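Local coordinates for photosystem II assembly protein Ycf48 (PDB 5OJ5), which is thought to act early in photosystem II assembly and in replacing photodamaged D1, whose C-terminal extension it binds, at residues 157-160 against 161-165; 167-170 against 171-175. All blocks are in the same frame, centred on the assembly; numbering follows the deposited sequence. Where two conformers were deposited one is given.

Contact 1: residues 157-160 against 161-165; sequences MITN and VGAIY
Residues 157-160 and 161-165 form a tight hairpin, a local contact joining the second and third strands of one propeller blade; their end-to-end directions lie 170° apart. The antiparallel register is fixed first at the hydrogen-bonded pair Met157 and Tyr165, where Met157 N to Tyr165 O and Tyr165 N to Met157 O both measure 2.9 Å. One step on, Ile158 and Ile164 form a non-hydrogen-bonded pair. Their side chains run side by side, with Ile158 CG1 4.0 Å from Ile164 CG1. Nearly equal chi1 values, -57° and -55°, set both CG1 branches beside the backbone N, and Ile164 also packs on Leu177 and Val178 of the next strand. The reversal is a type I turn from Thr159 to Gly162 followed by a classic G1 beta bulge: Gly162 N donates to Thr159 O (2.9 Å), while Thr159 N reaches past it to Ala163 O (2.8 Å). Gly162 adopts the left-handed backbone conformation usual at this bulge position. The Thr159 hydroxyl braces the turn: OG1 accepts from Ala163 N at 3.2 Å and more weakly from Val161 N at 3.4 Å; a further bond ties it to Pro141 O. The other Thr159 branch, CG2, lies loosely and obliquely by the Tyr165 ring, 4.3 Å from Tyr165 CE2. Trp216 NE1 bonds Gly162 O from outside the hairpin.

Contact 2: residues 167-170 against 171-175; sequences TKDS and GKNWQ
Asp169 to Lys172 make a type I' turn, with Ser170 and Gly171 both in left-handed backbone conformations and a weak closing bond from Lys172 N to Asp169 O at 3.3 Å. The Thr167 hydroxyl is the hub within the loop. Its chi1 of -172° carries OG1 opposite the backbone N, where it accepts from Gly171 N (3.0 Å) and, in an ST turn, from Asp169 N, while donating to Asn173 O at 2.8 Å. Sequence and shape, TKDSGKNW folded between the third and fourth strands of a propeller blade, are those of the Asp-box, or BNR repeat. Its aspartate grips Asn173 twice: Asn173 N donates to Asp169 OD1 (2.9 Å, on the syn side), and Asn173 ND2 donates to the syn lone pair of Asp169 OD2, also at 2.9 Å, with an almost straight N-H...O angle of 179°. Carboxylate and amide planes are 33° apart. Trp174 lies against Thr167: Thr167 CB sits over one face of the indole in a CH-pi contact, 3.6 Å from the six-membered ring centroid of Trp174 and almost along the ring normal. A water accepts from Lys168 N and donates to Asn173 O, bridging the two arms of the loop.

Overall arrangement
Both contacts belong to the four-stranded antiparallel blade 144-151, 154-159, 164-167, 175-178, one unit of the seven-bladed propeller, and follow in series along the chain. Contact 1 turns from strand 154-159 into strand 164-167; contact 2 leads from that strand to the outermost strand 175-178. Their centres are 15 Å apart and lie about 16 and 24 Å from the chain centre, which puts contact 2 farther out. They touch mainly through Trp174: its CZ3 is 3.9 Å from Met157 CB and its CE3 is 3.8 Å from Tyr165 CB, and Tyr165 CB also lies 3.7 Å from Gln175 O. The Asp-box loop thus lies against the blade's middle strands, its indole packed on their side chains.

Contact 1: residues 157-160 against 161-165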
ATOM      1  N   MET A 157     -13.080  -7.122   2.474  0.65 10.13           N
ATOM      2  CA  MET A 157     -13.028  -5.712   2.818  0.65  9.72           C
ATOM      3  C   MET A 157     -12.669  -5.548   4.291  0.65  9.20           C
ATOM      4  O   MET A 157     -13.157  -6.294   5.147  0.65 10.06           O
ATOM      5  CB  MET A 157     -14.435  -5.095   2.547  0.65 10.76           C
ATOM      6  CG  MET A 157     -14.509  -3.622   2.965  0.65 12.16           C
ATOM      7  SD  MET A 157     -15.969  -2.742   2.493  0.65 14.93           S
ATOM      8  CE  MET A 157     -17.269  -3.772   3.202  0.65 16.70           C
ATOM      9  N   ILE A 158     -11.835  -4.564   4.575  1.00  9.44           N
ATOM     10  CA  ILE A 158     -11.497  -4.217   5.953  1.00  9.32           C
ATOM     11  C   ILE A 158     -11.836  -2.754   6.148  1.00  8.96           C
ATOM     12  O   ILE A 158     -11.487  -1.907   5.305  1.00  9.54           O
ATOM     13  CB  ILE A 158     -10.012  -4.491   6.281  1.00 10.63           C
ATOM     14  CG1 ILE A 158      -9.739  -5.964   5.987  1.00 14.71           C
ATOM     15  CG2 ILE A 158      -9.738  -4.178   7.760  1.00 10.99           C
ATOM     16  CD1 ILE A 158      -8.424  -6.485   6.546  1.00 15.12           C
ATOM     17  N   THR A 159     -12.478  -2.436   7.283  1.00  9.15           N
ATOM     18  CA  THR A 159     -12.764  -1.039   7.595  1.00  9.61           C
ATOM     19  C   THR A 159     -11.606  -0.379   8.297  1.00  9.96           C
ATOM     20  O   THR A 159     -10.652  -1.021   8.720  1.00 10.14           O
ATOM     21  CB  THR A 159     -14.044  -0.876   8.419  1.00 10.36           C
ATOM     22  OG1 THR A 159     -13.778  -1.265   9.763  1.00  9.82           O
ATOM     23  CG2 THR A 159     -15.222  -1.673   7.831  1.00 12.48           C
ATOM     24  N   ASN A 160     -11.723   0.947   8.468  1.00 10.63           N
ATOM     25  CA  ASN A 160     -10.663   1.714   9.107  1.00 11.08           C
ATOM     26  C   ASN A 160     -10.418   1.325  10.558  1.00 10.54           C
ATOM     27  O   ASN A 160      -9.335   1.641  11.075  1.00 12.09           O
ATOM     28  CB  ASN A 160     -10.900   3.212   8.967  1.00 14.02           C
ATOM     29  CG  ASN A 160     -12.068   3.675   9.672  1.00 16.43           C
ATOM     30  OD1 ASN A 160     -13.020   2.975   9.880  1.00 16.98           O
ATOM     31  ND2 ASN A 160     -12.027   4.940  10.058  1.00 22.86           N
ATOM     32  N   VAL A 161     -11.364   0.636  11.201  1.00  9.85           N
ATOM     33  CA  VAL A 161     -11.220   0.166  12.554  1.00 10.26           C
ATOM     34  C   VAL A 161     -11.108  -1.350  12.609  1.00  9.87           C
ATOM     35  O   VAL A 161     -11.263  -1.964  13.675  1.00 11.36           O
ATOM     36  CB  VAL A 161     -12.313   0.696  13.487  1.00 10.62           C
ATOM     37  CG1 VAL A 161     -12.174   2.225  13.608  1.00 11.12           C
ATOM     38  CG2 VAL A 161     -13.696   0.283  13.030  1.00 11.57           C
ATOM     39  N   GLY A 162     -10.765  -1.990  11.475  1.00 10.16           N
ATOM     40  CA  GLY A 162     -10.402  -3.382  11.496  1.00 11.09           C
ATOM     41  C   GLY A 162     -11.544  -4.363  11.452  1.00 10.89           C
ATOM     42  O   GLY A 162     -11.310  -5.560  11.649  1.00 12.28           O
ATOM     43  N   ALA A 163     -12.786  -3.936  11.156  1.00 10.30           N
ATOM     44  CA  ALA A 163     -13.833  -4.932  10.918  1.00 10.52           C
ATOM     45  C   ALA A 163     -13.599  -5.549   9.543  1.00  9.66           C
ATOM     46  O   ALA A 163     -13.198  -4.855   8.605  1.00 10.79           O
ATOM     47  CB  ALA A 163     -15.217  -4.267  11.006  1.00 12.31           C
ATOM     48  N   ILE A 164     -13.754  -6.868   9.454  1.00 10.70           N
ATOM     49  CA  ILE A 164     -13.390  -7.626   8.262  1.00 11.10           C
ATOM     50  C   ILE A 164     -14.628  -8.349   7.748  1.00 11.31           C
ATOM     51  O   ILE A 164     -15.307  -9.043   8.515  1.00 11.88           O
ATOM     52  CB  ILE A 164     -12.280  -8.653   8.556  1.00 12.17           C
ATOM     53  CG1 ILE A 164     -11.068  -7.972   9.183  1.00 12.31           C
ATOM     54  CG2 ILE A 164     -11.932  -9.429   7.279  1.00 13.27           C
ATOM     55  CD1 ILE A 164      -9.914  -8.927   9.499  1.00 14.29           C
ATOM     56  N   TYR A 165     -14.910  -8.195   6.459  1.00 11.55           N
ATOM     57  CA  TYR A 165     -16.067  -8.782   5.794  1.00 12.91           C
ATOM     58  C   TYR A 165     -15.637  -9.465   4.502  1.00 12.77           C
ATOM     59  O   TYR A 165     -14.666  -9.061   3.862  1.00 14.37           O
ATOM     60  CB  TYR A 165     -17.083  -7.701   5.431  1.00 13.59           C
ATOM     61  CG  TYR A 165     -17.622  -7.026   6.645  1.00 13.99           C
ATOM     62  CD1 TYR A 165     -18.802  -7.452   7.231  1.00 15.28           C
ATOM     63  CD2 TYR A 165     -16.920  -5.961   7.232  1.00 16.17           C
ATOM     64  CE1 TYR A 165     -19.259  -6.865   8.400  1.00 18.03           C
ATOM     65  CE2 TYR A 165     -17.365  -5.359   8.367  1.00 18.20           C
ATOM     66  CZ  TYR A 165     -18.528  -5.834   8.952  1.00 19.55           C
ATOM     67  OH  TYR A 165     -18.959  -5.213  10.084  1.00 26.57           O
TER

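Contact 2: residues 167-170 against 171-175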
ATOM      1  N   THR A 167     -17.444 -11.076   0.750  1.00 11.47           N
ATOM      2  CA  THR A 167     -18.553 -11.388  -0.142  1.00 11.33           C
ATOM      3  C   THR A 167     -18.125 -12.513  -1.066  1.00 10.27           C
ATOM      4  O   THR A 167     -16.955 -12.613  -1.462  1.00 10.45           O
ATOM      5  CB  THR A 167     -19.009 -10.157  -0.980  1.00 11.90           C
ATOM      6  OG1 THR A 167     -20.210 -10.466  -1.691  1.00 12.10           O
ATOM      7  CG2 THR A 167     -17.958  -9.713  -1.985  1.00 11.93           C
ATOM      8  N   LYS A 168     -19.120 -13.315  -1.451  1.00 10.66           N
ATOM      9  CA  LYS A 168     -18.952 -14.340  -2.477  1.00 10.50           C
ATOM     10  C   LYS A 168     -19.921 -14.116  -3.618  1.00 11.08           C
ATOM     11  O   LYS A 168     -19.962 -14.940  -4.540  1.00 12.25           O
ATOM     12  CB  LYS A 168     -19.145 -15.718  -1.870  1.00 11.99           C
ATOM     13  CG  LYS A 168     -18.140 -16.047  -0.808  1.00 13.98           C
ATOM     14  CD  LYS A 168     -18.477 -17.408  -0.158  1.00 16.96           C
ATOM     15  CE  LYS A 168     -17.521 -17.789   0.932  1.00 19.27           C
ATOM     16  NZ  LYS A 168     -17.952 -19.076   1.571  1.00 23.73           N
ATOM     17  N   ASP A 169     -20.749 -13.071  -3.561  1.00 12.07           N
ATOM     18  CA  ASP A 169     -21.804 -12.878  -4.555  1.00 13.31           C
ATOM     19  C   ASP A 169     -21.762 -11.458  -5.099  1.00 13.86           C
ATOM     20  O   ASP A 169     -22.790 -10.784  -5.261  1.00 15.15           O
ATOM     21  CB  ASP A 169     -23.185 -13.265  -4.036  1.00 15.63           C
ATOM     22  CG  ASP A 169     -23.663 -12.454  -2.828  1.00 16.49           C
ATOM     23  OD1 ASP A 169     -22.929 -11.613  -2.290  1.00 15.88           O
ATOM     24  OD2 ASP A 169     -24.826 -12.698  -2.423  1.00 19.55           O
ATOM     25  N   SER A 170     -20.557 -10.988  -5.391  1.00 12.80           N
ATOM     26  CA  SER A 170     -20.368  -9.722  -6.097  1.00 13.97           C
ATOM     27  C   SER A 170     -20.880  -8.538  -5.292  1.00 13.44           C
ATOM     28  O   SER A 170     -21.278  -7.526  -5.845  1.00 16.40           O
ATOM     29  CB  SER A 170     -20.922  -9.746  -7.521  1.00 15.89           C
ATOM     30  OG  SER A 170     -20.303 -10.742  -8.271  1.00 19.36           O
ATOM     31  N   GLY A 171     -20.824  -8.641  -3.966  1.00 14.05           N
ATOM     32  CA  GLY A 171     -21.133  -7.543  -3.084  1.00 15.33           C
ATOM     33  C   GLY A 171     -22.590  -7.432  -2.692  1.00 16.60           C
ATOM     34  O   GLY A 171     -22.933  -6.492  -1.968  1.00 18.42           O
ATOM     35  N   LYS A 172     -23.449  -8.390  -3.082  1.00 16.63           N
ATOM     36  CA  LYS A 172     -24.846  -8.351  -2.659  1.00 18.83           C
ATOM     37  C   LYS A 172     -24.970  -8.642  -1.171  1.00 18.84           C
ATOM     38  O   LYS A 172     -25.781  -8.021  -0.478  1.00 22.18           O
ATOM     39  CB  LYS A 172     -25.670  -9.354  -3.475  1.00 21.23           C
ATOM     40  CG  LYS A 172     -27.126  -9.406  -3.089  1.00 26.21           C
ATOM     41  CD  LYS A 172     -27.899 -10.343  -4.019  1.00 29.90           C
ATOM     42  CE  LYS A 172     -29.408 -10.200  -3.814  1.00 34.31           C
ATOM     43  NZ  LYS A 172     -30.120 -11.514  -3.869  1.00 37.71           N
ATOM     44  N   ASN A 173     -24.185  -9.594  -0.667  1.00 17.21           N
ATOM     45  CA  ASN A 173     -24.189  -9.951   0.737  1.00 17.65           C
ATOM     46  C   ASN A 173     -22.768 -10.040   1.259  1.00 16.48           C
ATOM     47  O   ASN A 173     -21.856 -10.485   0.549  1.00 16.68           O
ATOM     48  CB  ASN A 173     -24.839 -11.306   0.938  1.00 20.07           C
ATOM     49  CG  ASN A 173     -26.311 -11.271   0.667  1.00 23.07           C
ATOM     50  OD1 ASN A 173     -27.080 -10.849   1.512  1.00 26.09           O
ATOM     51  ND2 ASN A 173     -26.711 -11.695  -0.511  1.00 23.36           N
ATOM     52  N   TRP A 174     -22.604  -9.675   2.517  1.00 18.32           N
ATOM     53  CA  TRP A 174     -21.315  -9.654   3.171  1.00 18.37           C
ATOM     54  C   TRP A 174     -21.424 -10.456   4.455  1.00 20.47           C
ATOM     55  O   TRP A 174     -22.372 -10.287   5.228  1.00 23.95           O
ATOM     56  CB  TRP A 174     -20.891  -8.212   3.467  1.00 19.54           C
ATOM     57  CG  TRP A 174     -20.652  -7.451   2.220  1.00 17.88           C
ATOM     58  CD1 TRP A 174     -21.590  -6.829   1.430  1.00 19.36           C
ATOM     59  CD2 TRP A 174     -19.398  -7.309   1.522  1.00 16.54           C
ATOM     60  NE1 TRP A 174     -20.999  -6.267   0.333  1.00 18.57           N
ATOM     61  CE2 TRP A 174     -19.658  -6.568   0.343  1.00 17.42           C
ATOM     62  CE3 TRP A 174     -18.082  -7.744   1.776  1.00 15.48           C
ATOM     63  CZ2 TRP A 174     -18.658  -6.238  -0.564  1.00 17.20           C
ATOM     64  CZ3 TRP A 174     -17.075  -7.413   0.867  1.00 15.56           C
ATOM     65  CH2 TRP A 174     -17.375  -6.643  -0.297  1.00 15.68           C
ATOM     66  N   GLN A 175     -20.460 -11.316   4.685  1.00 17.16           N
ATOM     67  CA  GLN A 175     -20.354 -12.062   5.932  1.00 16.98           C
ATOM     68  C   GLN A 175     -19.304 -11.384   6.794  1.00 15.04           C
ATOM     69  O   GLN A 175     -18.204 -11.099   6.329  1.00 13.95           O
ATOM     70  CB  GLN A 175     -19.920 -13.496   5.628  1.00 20.97           C
ATOM     71  CG  GLN A 175     -19.356 -14.301   6.848  1.00 28.46           C
ATOM     72  CD  GLN A 175     -18.781 -15.650   6.416  1.00 34.46           C
ATOM     73  OE1 GLN A 175     -18.737 -15.942   5.226  1.00 36.00           O
ATOM     74  NE2 GLN A 175     -18.257 -16.426   7.370  1.00 37.52           N
TER
HETATM   75  O   HOH W   1     -21.695 -13.358  -0.220  1.00 15.99           O